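Local coordinates for CDP-glucose 4,6-dehydratase (Salmonella enterica subsp. enterica serovar Typhi, PDB 1WVG), which catalyses the NAD(+)-dependent dehydration of CDP-D-glucose to CDP-4-dehydro-6-deoxy-D-glucose, a step in making the CDP-3,6-dideoxy-D-mannose needed for the lipopolysaccharide O-antigen, at residues H17-L27 with L49-M59; N123-T131 with Y242-Y250. All coordinates share one frame; numbering follows the deposited sequence.

In the fold
Both contacts belong to the Rossmann fold that binds the dinucleotide. From the N terminus, the chain leaves strand 11-15, passes the phosphate-binding turn into helix 20-31, runs through strand 35-40 and returns at 49-59 to close interaction 1, a short local loop. Interaction 2 follows in series, neither nested in it nor crossing it: segment 123-131, on a strand of the parallel sheet, meets 242-250, 110 residues on, where helix 236-251 packs over its side chains. The two contacts, with centres about 20 Å apart, meet where K21 NZ probably hydrogen-bonds to Y242 OH and where L25 packs on I243. Both also touch the bound ADP-ribose.

Interaction 1: residues H17-L27 with L49-M59; sequences HTGFKGSWLSL and LFEIVRLNDLM. With APR (adenosine-5-diphosphoribose), chain C.
L49 drives one methyl, CD2, onto a face of the W24 indole, a CH-pi contact 3.4 Å from the centroid of the five-membered ring and 19° off its normal. CG of L49 anti to the backbone N (chi1 179°) carries the branch past S23 CB to that face, while W24 NE1 is held by the carbonyl of G199. Further van der Waals packing follows along helix 20-31: L55 sets CD1 against the backbone of S23, 3.4 Å from S23 O, and M59 SD lies 3.9 Å from S26 CB. The rings of H17 and F50 meet obliquely, and H17 NE2 is bonded to S61.

Between the segments themselves no direct polar bond is made. S23 OG sits at the edge of the F50 ring, in its plane, but donates to G19 O at 2.7 Å; S23 N reaches the same oxygen from the opposite face of the carbonyl plane. A water joins the two segments, donating to T18 O and accepting from F50 N.

On the ligand side, F20 N gives an almost straight bond (176°) to APR O2A, K21 N bonds to O2B, and T18 OG1 and APR O3' are hydrogen-bonded at 2.5 Å; T18 OG1 also hydrogen-bonds to L41 O. The start of helix 20-31 thus faces the pyrophosphate, and its dipole would probably favour that charge, while apolar packing joins the helix, and one water the turn before it, to 49-59.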
loop_
_atom_site.group_PDB
_atom_site.type_symbol
_atom_site.label_atom_id
_atom_site.label_comp_id
_atom_site.label_asym_id
_atom_site.label_seq_id
_atom_site.Cartn_x
_atom_site.Cartn_y
_atom_site.Cartn_z
ATOM N N HIS A 17 -31.116 -2.881 20.741
ATOM C CA HIS A 17 -32.057 -1.737 20.733
ATOM C C HIS A 17 -32.143 -1.037 22.080
ATOM O O HIS A 17 -32.620 0.102 22.191
ATOM C CB HIS A 17 -33.470 -2.194 20.285
ATOM C CG HIS A 17 -34.026 -3.152 21.282
ATOM N ND1 HIS A 17 -33.396 -4.363 21.559
ATOM C CD2 HIS A 17 -35.115 -3.042 22.110
ATOM C CE1 HIS A 17 -34.106 -4.965 22.509
ATOM N NE2 HIS A 17 -35.150 -4.201 22.862
ATOM N N THR A 18 -31.661 -1.742 23.109
ATOM C CA THR A 18 -31.708 -1.191 24.467
ATOM C C THR A 18 -30.643 -0.141 24.795
ATOM O O THR A 18 -30.702 0.533 25.835
ATOM C CB THR A 18 -31.751 -2.334 25.503
ATOM O OG1 THR A 18 -30.552 -3.083 25.395
ATOM C CG2 THR A 18 -32.929 -3.253 25.143
ATOM N N GLY A 19 -29.670 -0.008 23.904
ATOM C CA GLY A 19 -28.598 0.923 24.099
ATOM C C GLY A 19 -28.906 2.336 23.649
ATOM O O GLY A 19 -30.034 2.711 23.287
ATOM N N PHE A 20 -27.814 3.110 23.697
ATOM C CA PHE A 20 -27.836 4.516 23.324
ATOM C C PHE A 20 -28.207 4.689 21.857
ATOM O O PHE A 20 -29.198 5.336 21.520
ATOM C CB PHE A 20 -26.488 5.163 23.713
ATOM C CG PHE A 20 -26.285 6.581 23.244
ATOM C CD1 PHE A 20 -27.141 7.605 23.643
ATOM C CD2 PHE A 20 -25.199 6.890 22.426
ATOM C CE1 PHE A 20 -26.943 8.924 23.237
ATOM C CE2 PHE A 20 -24.987 8.198 21.991
ATOM C CZ PHE A 20 -25.845 9.209 22.425
ATOM N N LYS A 21 -27.403 4.090 20.980
ATOM C CA LYS A 21 -27.669 4.179 19.548
ATOM C C LYS A 21 -29.009 3.536 19.214
ATOM O O LYS A 21 -29.793 4.089 18.428
ATOM C CB LYS A 21 -26.576 3.491 18.699
ATOM C CG LYS A 21 -25.151 4.012 18.873
ATOM C CD LYS A 21 -24.458 4.498 17.592
ATOM C CE LYS A 21 -24.001 3.400 16.647
ATOM N NZ LYS A 21 -22.604 3.523 16.189
ATOM N N GLY A 22 -29.211 2.345 19.817
ATOM C CA GLY A 22 -30.411 1.549 19.597
ATOM C C GLY A 22 -31.695 2.268 19.889
ATOM O O GLY A 22 -32.668 2.225 19.113
ATOM N N SER A 23 -31.676 2.927 21.050
ATOM C CA SER A 23 -32.839 3.654 21.508
ATOM C C SER A 23 -33.177 4.780 20.588
ATOM O O SER A 23 -34.333 5.021 20.250
ATOM C CB SER A 23 -32.594 4.226 22.886
ATOM O OG SER A 23 -32.616 3.160 23.793
ATOM N N TRP A 24 -32.147 5.495 20.184
ATOM C CA TRP A 24 -32.395 6.614 19.287
ATOM C C TRP A 24 -32.890 6.100 17.940
ATOM O O TRP A 24 -33.808 6.655 17.305
ATOM C CB TRP A 24 -31.142 7.475 19.124
ATOM C CG TRP A 24 -30.873 8.485 20.207
ATOM C CD1 TRP A 24 -29.930 8.385 21.176
ATOM C CD2 TRP A 24 -31.484 9.763 20.379
ATOM N NE1 TRP A 24 -29.913 9.519 21.970
ATOM C CE2 TRP A 24 -30.850 10.398 21.489
ATOM C CE3 TRP A 24 -32.526 10.418 19.741
ATOM C CZ2 TRP A 24 -31.224 11.682 21.940
ATOM C CZ3 TRP A 24 -32.883 11.690 20.176
ATOM C CH2 TRP A 24 -32.244 12.327 21.252
ATOM N N LEU A 25 -32.275 5.003 17.533
ATOM C CA LEU A 25 -32.699 4.430 16.268
ATOM C C LEU A 25 -34.124 3.908 16.349
ATOM O O LEU A 25 -34.982 4.185 15.498
ATOM C CB LEU A 25 -31.758 3.284 15.793
ATOM C CG LEU A 25 -32.159 2.737 14.418
ATOM C CD1 LEU A 25 -32.147 3.843 13.369
ATOM C CD2 LEU A 25 -31.243 1.593 14.006
ATOM N N SER A 26 -34.370 3.112 17.376
ATOM C CA SER A 26 -35.725 2.562 17.487
ATOM C C SER A 26 -36.808 3.643 17.545
ATOM O O SER A 26 -37.879 3.594 16.918
ATOM C CB SER A 26 -35.802 1.622 18.673
ATOM O OG SER A 26 -34.782 0.653 18.558
ATOM N N LEU A 27 -36.502 4.659 18.321
ATOM C CA LEU A 27 -37.391 5.760 18.426
ATOM C C LEU A 27 -37.645 6.387 17.054
ATOM O O LEU A 27 -38.789 6.565 16.607
ATOM C CB LEU A 27 -36.733 6.774 19.323
ATOM C CG LEU A 27 -37.685 7.908 19.599
ATOM C CD1 LEU A 27 -38.970 7.323 20.161
ATOM C CD2 LEU A 27 -37.054 8.803 20.665
ATOM N N LEU A 49 -31.746 5.714 28.236
ATOM C CA LEU A 49 -32.685 6.378 27.358
ATOM C C LEU A 49 -33.872 5.459 27.056
ATOM O O LEU A 49 -35.034 5.861 26.944
ATOM C CB LEU A 49 -31.927 6.843 26.064
ATOM C CG LEU A 49 -32.785 7.550 25.012
ATOM C CD1 LEU A 49 -33.207 8.943 25.483
ATOM C CD2 LEU A 49 -31.977 7.653 23.720
ATOM N N PHE A 50 -33.540 4.190 26.913
ATOM C CA PHE A 50 -34.572 3.239 26.630
ATOM C C PHE A 50 -35.675 3.378 27.670
ATOM O O PHE A 50 -36.867 3.574 27.385
ATOM C CB PHE A 50 -34.001 1.808 26.692
ATOM C CG PHE A 50 -34.998 0.791 26.151
ATOM C CD1 PHE A 50 -35.250 0.670 24.776
ATOM C CD2 PHE A 50 -35.702 -0.038 27.031
ATOM C CE1 PHE A 50 -36.174 -0.252 24.274
ATOM C CE2 PHE A 50 -36.644 -0.954 26.550
ATOM C CZ PHE A 50 -36.877 -1.062 25.172
ATOM N N GLU A 51 -35.224 3.245 28.904
ATOM C CA GLU A 51 -36.158 3.339 29.986
ATOM C C GLU A 51 -36.783 4.707 30.018
ATOM O O GLU A 51 -38.000 4.849 30.117
ATOM C CB GLU A 51 -35.499 3.013 31.329
ATOM C CG GLU A 51 -34.638 1.731 31.314
ATOM C CD GLU A 51 -35.412 0.441 31.500
ATOM O OE1 GLU A 51 -36.422 0.170 30.848
ATOM O OE2 GLU A 51 -34.880 -0.354 32.416
ATOM N N ILE A 52 -35.929 5.723 29.940
ATOM C CA ILE A 52 -36.393 7.106 29.998
ATOM C C ILE A 52 -37.492 7.426 28.997
ATOM O O ILE A 52 -38.408 8.183 29.293
ATOM C CB ILE A 52 -35.266 8.154 29.892
ATOM C CG1 ILE A 52 -34.291 8.155 31.069
ATOM C CG2 ILE A 52 -35.823 9.556 29.735
ATOM C CD1 ILE A 52 -34.645 7.112 32.112
ATOM N N VAL A 53 -37.418 6.893 27.787
ATOM C CA VAL A 53 -38.464 7.277 26.853
ATOM C C VAL A 53 -39.566 6.243 26.705
ATOM O O VAL A 53 -40.385 6.385 25.786
ATOM C CB VAL A 53 -37.953 7.680 25.473
ATOM C CG1 VAL A 53 -37.109 8.946 25.538
ATOM C CG2 VAL A 53 -37.135 6.504 24.923
ATOM N N ARG A 54 -39.552 5.233 27.594
ATOM C CA ARG A 54 -40.545 4.142 27.629
ATOM C C ARG A 54 -40.677 3.453 26.283
ATOM O O ARG A 54 -41.795 3.167 25.851
ATOM C CB ARG A 54 -41.957 4.571 28.135
ATOM C CG ARG A 54 -42.119 4.939 29.629
ATOM C CD ARG A 54 -43.500 4.756 30.299
ATOM N NE ARG A 54 -43.446 4.155 31.658
ATOM C CZ ARG A 54 -44.427 3.987 32.595
ATOM N NH1 ARG A 54 -45.724 4.305 32.370
ATOM N NH2 ARG A 54 -44.123 3.372 33.756
ATOM N N LEU A 55 -39.537 3.197 25.612
ATOM C CA LEU A 55 -39.566 2.570 24.291
ATOM C C LEU A 55 -40.173 1.192 24.333
ATOM O O LEU A 55 -40.798 0.699 23.408
ATOM C CB LEU A 55 -38.135 2.417 23.775
ATOM C CG LEU A 55 -37.838 3.446 22.706
ATOM C CD1 LEU A 55 -36.407 3.247 22.238
ATOM C CD2 LEU A 55 -38.781 3.303 21.529
ATOM N N ASN A 56 -39.954 0.548 25.450
ATOM C CA ASN A 56 -40.465 -0.782 25.618
ATOM C C ASN A 56 -41.946 -0.804 25.360
ATOM O O ASN A 56 -42.526 -1.812 25.001
ATOM C CB ASN A 56 -40.253 -1.251 27.055
ATOM C CG ASN A 56 -41.065 -2.492 27.311
ATOM O OD1 ASN A 56 -40.953 -3.458 26.562
ATOM N ND2 ASN A 56 -41.903 -2.477 28.341
ATOM N N ASP A 57 -42.592 0.315 25.550
ATOM C CA ASP A 57 -44.022 0.300 25.310
ATOM C C ASP A 57 -44.414 0.689 23.908
ATOM O O ASP A 57 -45.600 0.698 23.582
ATOM C CB ASP A 57 -44.765 1.248 26.270
ATOM C CG ASP A 57 -44.774 0.714 27.673
ATOM O OD1 ASP A 57 -44.827 -0.494 27.953
ATOM O OD2 ASP A 57 -44.741 1.692 28.536
ATOM N N LEU A 58 -43.428 1.051 23.103
ATOM C CA LEU A 58 -43.697 1.475 21.745
ATOM C C LEU A 58 -43.141 0.496 20.747
ATOM O O LEU A 58 -43.188 0.730 19.536
ATOM C CB LEU A 58 -43.126 2.869 21.498
ATOM C CG LEU A 58 -43.297 3.738 22.726
ATOM C CD1 LEU A 58 -42.301 4.897 22.695
ATOM C CD2 LEU A 58 -44.732 4.246 22.735
ATOM N N MET A 59 -42.659 -0.620 21.276
ATOM C CA MET A 59 -42.120 -1.601 20.390
ATOM C C MET A 59 -42.096 -2.942 21.035
ATOM O O MET A 59 -42.299 -3.041 22.229
ATOM C CB MET A 59 -40.676 -1.176 20.012
ATOM C CG MET A 59 -39.646 -1.503 21.076
ATOM S SD MET A 59 -38.004 -0.906 20.571
ATOM C CE MET A 59 -37.230 -2.391 19.840
HETATM N N1 APR C . -26.552 -9.893 23.561
HETATM C C2 APR C . -27.462 -8.971 23.166
HETATM N N3 APR C . -27.386 -7.676 23.226
HETATM C C4 APR C . -26.203 -7.268 23.733
HETATM C C5 APR C . -25.173 -8.049 24.154
HETATM C C6 APR C . -25.370 -9.461 24.078
HETATM N N6 APR C . -24.484 -10.419 24.401
HETATM N N7 APR C . -24.112 -7.266 24.591
HETATM C C8 APR C . -24.536 -6.021 24.438
HETATM N N9 APR C . -25.793 -5.969 23.922
HETATM C "C1'" APR C . -26.618 -4.812 23.621
HETATM C "C2'" APR C . -26.928 -4.029 24.866
HETATM O "O2'" APR C . -27.936 -4.703 25.634
HETATM C "C3'" APR C . -27.424 -2.735 24.217
HETATM O "O3'" APR C . -28.756 -2.748 23.683
HETATM O "O4'" APR C . -25.875 -3.919 22.854
HETATM C "C4'" APR C . -26.371 -2.598 23.084
HETATM C "C5'" APR C . -25.155 -1.798 23.445
HETATM O "O5'" APR C . -25.575 -0.418 23.587
HETATM P PA APR C . -24.638 0.694 24.320
HETATM O O1A APR C . -23.730 0.092 25.384
HETATM O O2A APR C . -25.517 1.930 24.619
HETATM O O3A APR C . -23.667 1.084 23.143
HETATM P PB APR C . -24.001 2.028 21.861
HETATM O O1B APR C . -23.225 3.306 22.072
HETATM O O2B APR C . -25.488 2.090 21.566
HETATM O O5D APR C . -23.405 1.111 20.704
HETATM C C5D APR C . -24.316 0.594 19.719
HETATM O O4D APR C . -22.770 0.938 17.810
HETATM O O1D APR C . -20.725 2.025 18.142
HETATM C C1D APR C . -21.390 0.745 17.942
HETATM O O2D APR C . -20.088 -0.955 19.133
HETATM C C2D APR C . -21.232 -0.082 19.195
HETATM O O3D APR C . -22.143 -2.047 18.200
HETATM C C3D APR C . -22.437 -1.003 19.126
HETATM C C4D APR C . -23.492 -0.044 18.624
HETATM O O HOH W 1 -30.558 3.194 26.594
#

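Interaction 2: residues N123-T131 with Y242-Y250. With APR (adenosine-5-diphosphoribose), chain C.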
loop_
_atom_site.group_PDB
_atom_site.type_symbol
_atom_site.label_atom_id
_atom_site.label_comp_id
_atom_site.label_asym_id
_atom_site.label_seq_id
_atom_site.Cartn_x
_atom_site.Cartn_y
_atom_site.Cartn_z
ATOM N N ASN A 123 -35.778 -14.043 3.209
ATOM C CA ASN A 123 -36.719 -12.971 2.945
ATOM C C ASN A 123 -36.363 -11.681 3.581
ATOM O O ASN A 123 -37.221 -10.833 3.766
ATOM C CB ASN A 123 -38.146 -13.335 3.327
ATOM C CG ASN A 123 -38.609 -14.143 2.145
ATOM O OD1 ASN A 123 -38.659 -13.629 1.016
ATOM N ND2 ASN A 123 -38.770 -15.436 2.365
ATOM N N ILE A 124 -35.107 -11.585 3.956
ATOM C CA ILE A 124 -34.620 -10.373 4.554
ATOM C C ILE A 124 -34.013 -9.611 3.396
ATOM O O ILE A 124 -33.184 -10.091 2.628
ATOM C CB ILE A 124 -33.616 -10.656 5.680
ATOM C CG1 ILE A 124 -34.376 -11.212 6.879
ATOM C CG2 ILE A 124 -32.831 -9.385 6.051
ATOM C CD1 ILE A 124 -33.579 -12.171 7.757
ATOM N N LYS A 125 -34.441 -8.414 3.226
ATOM C CA LYS A 125 -33.896 -7.682 2.110
ATOM C C LYS A 125 -32.640 -6.863 2.377
ATOM O O LYS A 125 -31.783 -6.761 1.499
ATOM C CB LYS A 125 -34.963 -6.756 1.534
ATOM C CG LYS A 125 -35.826 -7.440 0.487
ATOM C CD LYS A 125 -36.542 -8.674 1.034
ATOM C CE LYS A 125 -38.029 -8.494 1.053
ATOM N NZ LYS A 125 -38.734 -9.085 2.234
ATOM N N ALA A 126 -32.562 -6.214 3.544
ATOM C CA ALA A 126 -31.446 -5.353 3.813
ATOM C C ALA A 126 -30.902 -5.638 5.175
ATOM O O ALA A 126 -31.668 -5.817 6.104
ATOM C CB ALA A 126 -31.908 -3.907 3.757
ATOM N N VAL A 127 -29.590 -5.730 5.257
ATOM C CA VAL A 127 -28.904 -5.965 6.500
ATOM C C VAL A 127 -27.848 -4.886 6.654
ATOM O O VAL A 127 -26.987 -4.693 5.792
ATOM C CB VAL A 127 -28.292 -7.350 6.613
ATOM C CG1 VAL A 127 -27.678 -7.513 8.007
ATOM C CG2 VAL A 127 -29.328 -8.431 6.368
ATOM N N VAL A 128 -27.965 -4.155 7.753
ATOM C CA VAL A 128 -27.049 -3.080 8.100
ATOM C C VAL A 128 -26.240 -3.484 9.323
ATOM O O VAL A 128 -26.726 -3.429 10.450
ATOM C CB VAL A 128 -27.726 -1.740 8.320
ATOM C CG1 VAL A 128 -26.665 -0.696 8.637
ATOM C CG2 VAL A 128 -28.502 -1.339 7.053
ATOM N N ASN A 129 -24.993 -3.914 9.092
ATOM C CA ASN A 129 -24.098 -4.346 10.156
ATOM C C ASN A 129 -23.281 -3.174 10.731
ATOM O O ASN A 129 -22.391 -2.627 10.103
ATOM C CB ASN A 129 -23.234 -5.555 9.694
ATOM C CG ASN A 129 -22.111 -5.943 10.657
ATOM O OD1 ASN A 129 -22.352 -6.000 11.855
ATOM N ND2 ASN A 129 -20.884 -6.194 10.170
ATOM N N ILE A 130 -23.589 -2.770 11.949
ATOM C CA ILE A 130 -22.875 -1.698 12.585
ATOM C C ILE A 130 -21.559 -2.164 13.182
ATOM O O ILE A 130 -21.520 -2.990 14.103
ATOM C CB ILE A 130 -23.684 -1.085 13.720
ATOM C CG1 ILE A 130 -24.753 -0.158 13.147
ATOM C CG2 ILE A 130 -22.706 -0.296 14.601
ATOM C CD1 ILE A 130 -25.782 -0.886 12.326
ATOM N N THR A 131 -20.448 -1.637 12.670
ATOM C CA THR A 131 -19.170 -2.039 13.223
ATOM C C THR A 131 -18.638 -0.906 14.103
ATOM O O THR A 131 -19.236 -0.564 15.125
ATOM C CB THR A 131 -18.171 -2.625 12.186
ATOM O OG1 THR A 131 -17.852 -1.638 11.218
ATOM C CG2 THR A 131 -18.791 -3.829 11.496
ATOM N N TYR A 242 -27.154 5.208 8.463
ATOM C CA TYR A 242 -27.642 3.811 8.523
ATOM C C TYR A 242 -29.027 3.662 7.863
ATOM O O TYR A 242 -29.358 2.667 7.232
ATOM C CB TYR A 242 -27.879 3.272 9.954
ATOM C CG TYR A 242 -26.673 3.328 10.834
ATOM C CD1 TYR A 242 -25.437 3.727 10.320
ATOM C CD2 TYR A 242 -26.768 2.995 12.188
ATOM C CE1 TYR A 242 -24.304 3.749 11.143
ATOM C CE2 TYR A 242 -25.648 3.054 13.022
ATOM C CZ TYR A 242 -24.406 3.420 12.498
ATOM O OH TYR A 242 -23.279 3.489 13.310
ATOM N N ILE A 243 -29.856 4.663 8.057
ATOM C CA ILE A 243 -31.206 4.582 7.565
ATOM C C ILE A 243 -31.226 4.672 6.070
ATOM O O ILE A 243 -31.939 3.917 5.395
ATOM C CB ILE A 243 -32.069 5.658 8.219
ATOM C CG1 ILE A 243 -32.487 5.195 9.592
ATOM C CG2 ILE A 243 -33.318 6.019 7.427
ATOM C CD1 ILE A 243 -32.856 6.409 10.437
ATOM N N VAL A 244 -30.423 5.599 5.581
ATOM C CA VAL A 244 -30.330 5.822 4.141
ATOM C C VAL A 244 -29.842 4.594 3.400
ATOM O O VAL A 244 -30.394 4.197 2.357
ATOM C CB VAL A 244 -29.520 7.051 3.787
ATOM C CG1 VAL A 244 -29.113 6.952 2.318
ATOM C CG2 VAL A 244 -30.352 8.308 4.064
ATOM N N VAL A 245 -28.834 3.946 3.970
ATOM C CA VAL A 245 -28.338 2.774 3.291
ATOM C C VAL A 245 -29.346 1.689 3.319
ATOM O O VAL A 245 -29.464 0.953 2.354
ATOM C CB VAL A 245 -26.958 2.254 3.712
ATOM C CG1 VAL A 245 -25.938 3.376 3.681
ATOM C CG2 VAL A 245 -27.082 1.762 5.134
ATOM N N ALA A 246 -30.065 1.572 4.424
ATOM C CA ALA A 246 -31.057 0.504 4.421
ATOM C C ALA A 246 -32.061 0.706 3.279
ATOM O O ALA A 246 -32.515 -0.238 2.621
ATOM C CB ALA A 246 -31.803 0.468 5.747
ATOM N N GLN A 247 -32.428 1.959 3.069
ATOM C CA GLN A 247 -33.353 2.287 2.010
ATOM C C GLN A 247 -32.840 1.766 0.655
ATOM O O GLN A 247 -33.499 1.021 -0.080
ATOM C CB GLN A 247 -33.498 3.810 2.016
ATOM C CG GLN A 247 -34.540 4.237 3.069
ATOM C CD GLN A 247 -34.532 5.716 3.423
ATOM O OE1 GLN A 247 -35.029 6.097 4.498
ATOM N NE2 GLN A 247 -33.966 6.552 2.547
ATOM N N ARG A 248 -31.613 2.177 0.354
ATOM C CA ARG A 248 -30.911 1.812 -0.865
ATOM C C ARG A 248 -30.712 0.329 -1.008
ATOM O O ARG A 248 -30.899 -0.224 -2.078
ATOM C CB ARG A 248 -29.582 2.518 -0.939
ATOM C CG ARG A 248 -29.894 3.999 -0.897
ATOM C CD ARG A 248 -30.460 4.473 -2.229
ATOM N NE ARG A 248 -29.549 5.453 -2.797
ATOM C CZ ARG A 248 -29.307 5.649 -4.086
ATOM N NH1 ARG A 248 -29.932 4.961 -5.048
ATOM N NH2 ARG A 248 -28.400 6.583 -4.412
ATOM N N LEU A 249 -30.355 -0.329 0.082
ATOM C CA LEU A 249 -30.154 -1.780 0.026
ATOM C C LEU A 249 -31.462 -2.475 -0.279
ATOM O O LEU A 249 -31.497 -3.552 -0.869
ATOM C CB LEU A 249 -29.616 -2.398 1.350
ATOM C CG LEU A 249 -28.124 -2.171 1.617
ATOM C CD1 LEU A 249 -27.823 -2.415 3.109
ATOM C CD2 LEU A 249 -27.299 -3.118 0.737
ATOM N N TYR A 250 -32.541 -1.856 0.183
ATOM C CA TYR A 250 -33.856 -2.441 -0.013
ATOM C C TYR A 250 -34.164 -2.686 -1.476
ATOM O O TYR A 250 -34.621 -3.760 -1.889
ATOM C CB TYR A 250 -34.963 -1.581 0.599
ATOM C CG TYR A 250 -36.110 -2.465 0.987
ATOM C CD1 TYR A 250 -36.184 -2.989 2.277
ATOM C CD2 TYR A 250 -37.125 -2.781 0.080
ATOM C CE1 TYR A 250 -37.245 -3.813 2.664
ATOM C CE2 TYR A 250 -38.197 -3.601 0.451
ATOM C CZ TYR A 250 -38.251 -4.124 1.748
ATOM O OH TYR A 250 -39.289 -4.949 2.137
HETATM N N1 APR C . -26.552 -9.893 23.561
HETATM C C2 APR C . -27.462 -8.971 23.166
HETATM N N3 APR C . -27.386 -7.676 23.226
HETATM C C4 APR C . -26.203 -7.268 23.733
HETATM C C5 APR C . -25.173 -8.049 24.154
HETATM C C6 APR C . -25.370 -9.461 24.078
HETATM N N6 APR C . -24.484 -10.419 24.401
HETATM N N7 APR C . -24.112 -7.266 24.591
HETATM C C8 APR C . -24.536 -6.021 24.438
HETATM N N9 APR C . -25.793 -5.969 23.922
HETATM C "C1'" APR C . -26.618 -4.812 23.621
HETATM C "C2'" APR C . -26.928 -4.029 24.866
HETATM O "O2'" APR C . -27.936 -4.703 25.634
HETATM C "C3'" APR C . -27.424 -2.735 24.217
HETATM O "O3'" APR C . -28.756 -2.748 23.683
HETATM O "O4'" APR C . -25.875 -3.919 22.854
HETATM C "C4'" APR C . -26.371 -2.598 23.084
HETATM C "C5'" APR C . -25.155 -1.798 23.445
HETATM O "O5'" APR C . -25.575 -0.418 23.587
HETATM P PA APR C . -24.638 0.694 24.320
HETATM O O1A APR C . -23.730 0.092 25.384
HETATM O O2A APR C . -25.517 1.930 24.619
HETATM O O3A APR C . -23.667 1.084 23.143
HETATM P PB APR C . -24.001 2.028 21.861
HETATM O O1B APR C . -23.225 3.306 22.072
HETATM O O2B APR C . -25.488 2.090 21.566
HETATM O O5D APR C . -23.405 1.111 20.704
HETATM C C5D APR C . -24.316 0.594 19.719
HETATM O O4D APR C . -22.770 0.938 17.810
HETATM O O1D APR C . -20.725 2.025 18.142
HETATM C C1D APR C . -21.390 0.745 17.942
HETATM O O2D APR C . -20.088 -0.955 19.133
HETATM C C2D APR C . -21.232 -0.082 19.195
HETATM O O3D APR C . -22.143 -2.047 18.200
HETATM C C3D APR C . -22.437 -1.003 19.126
HETATM C C4D APR C . -23.492 -0.044 18.624
HETATM O O HOH W 2 -31.840 -6.008 -1.135
#
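I130 and Y242 meet where strand 126-130 runs out toward the ligand, their side chains crossing at about a right angle. From I130 CB the two branches part. CG1, anti to the carbonyl carbon (chi1 -78°), comes within 3.3 Å of Y242 CE2, and its tip CD1 lies over a face of that ring, 4.0 Å from Y242 CD2. CG2 instead turns to the ligand and approaches APR O4D at 3.4 Å. Y242 OH probably hydrogen-bonds to K21 NZ.

Back along the strand, V128 CG2 fits among V245, A246 and L249 of the helix, nearest V245 CG2 at 3.9 Å. A126 CB then meets L249 CB at 3.7 Å, where the backbones come close. At the far end K125 CB sits over a face of the Y250 ring, 20° off the normal, and a water lies within hydrogen-bonding distance of both K125 O and L249 O.

Helix segment 242-250 runs roughly antiparallel to strand 126-130, at 149°, as a layer packed on the parallel Rossmann sheet. Because the direct contacts are almost wholly apolar, cohesion here comes from shape and burial, and I130 links this packing to the ribose of the bound ligand.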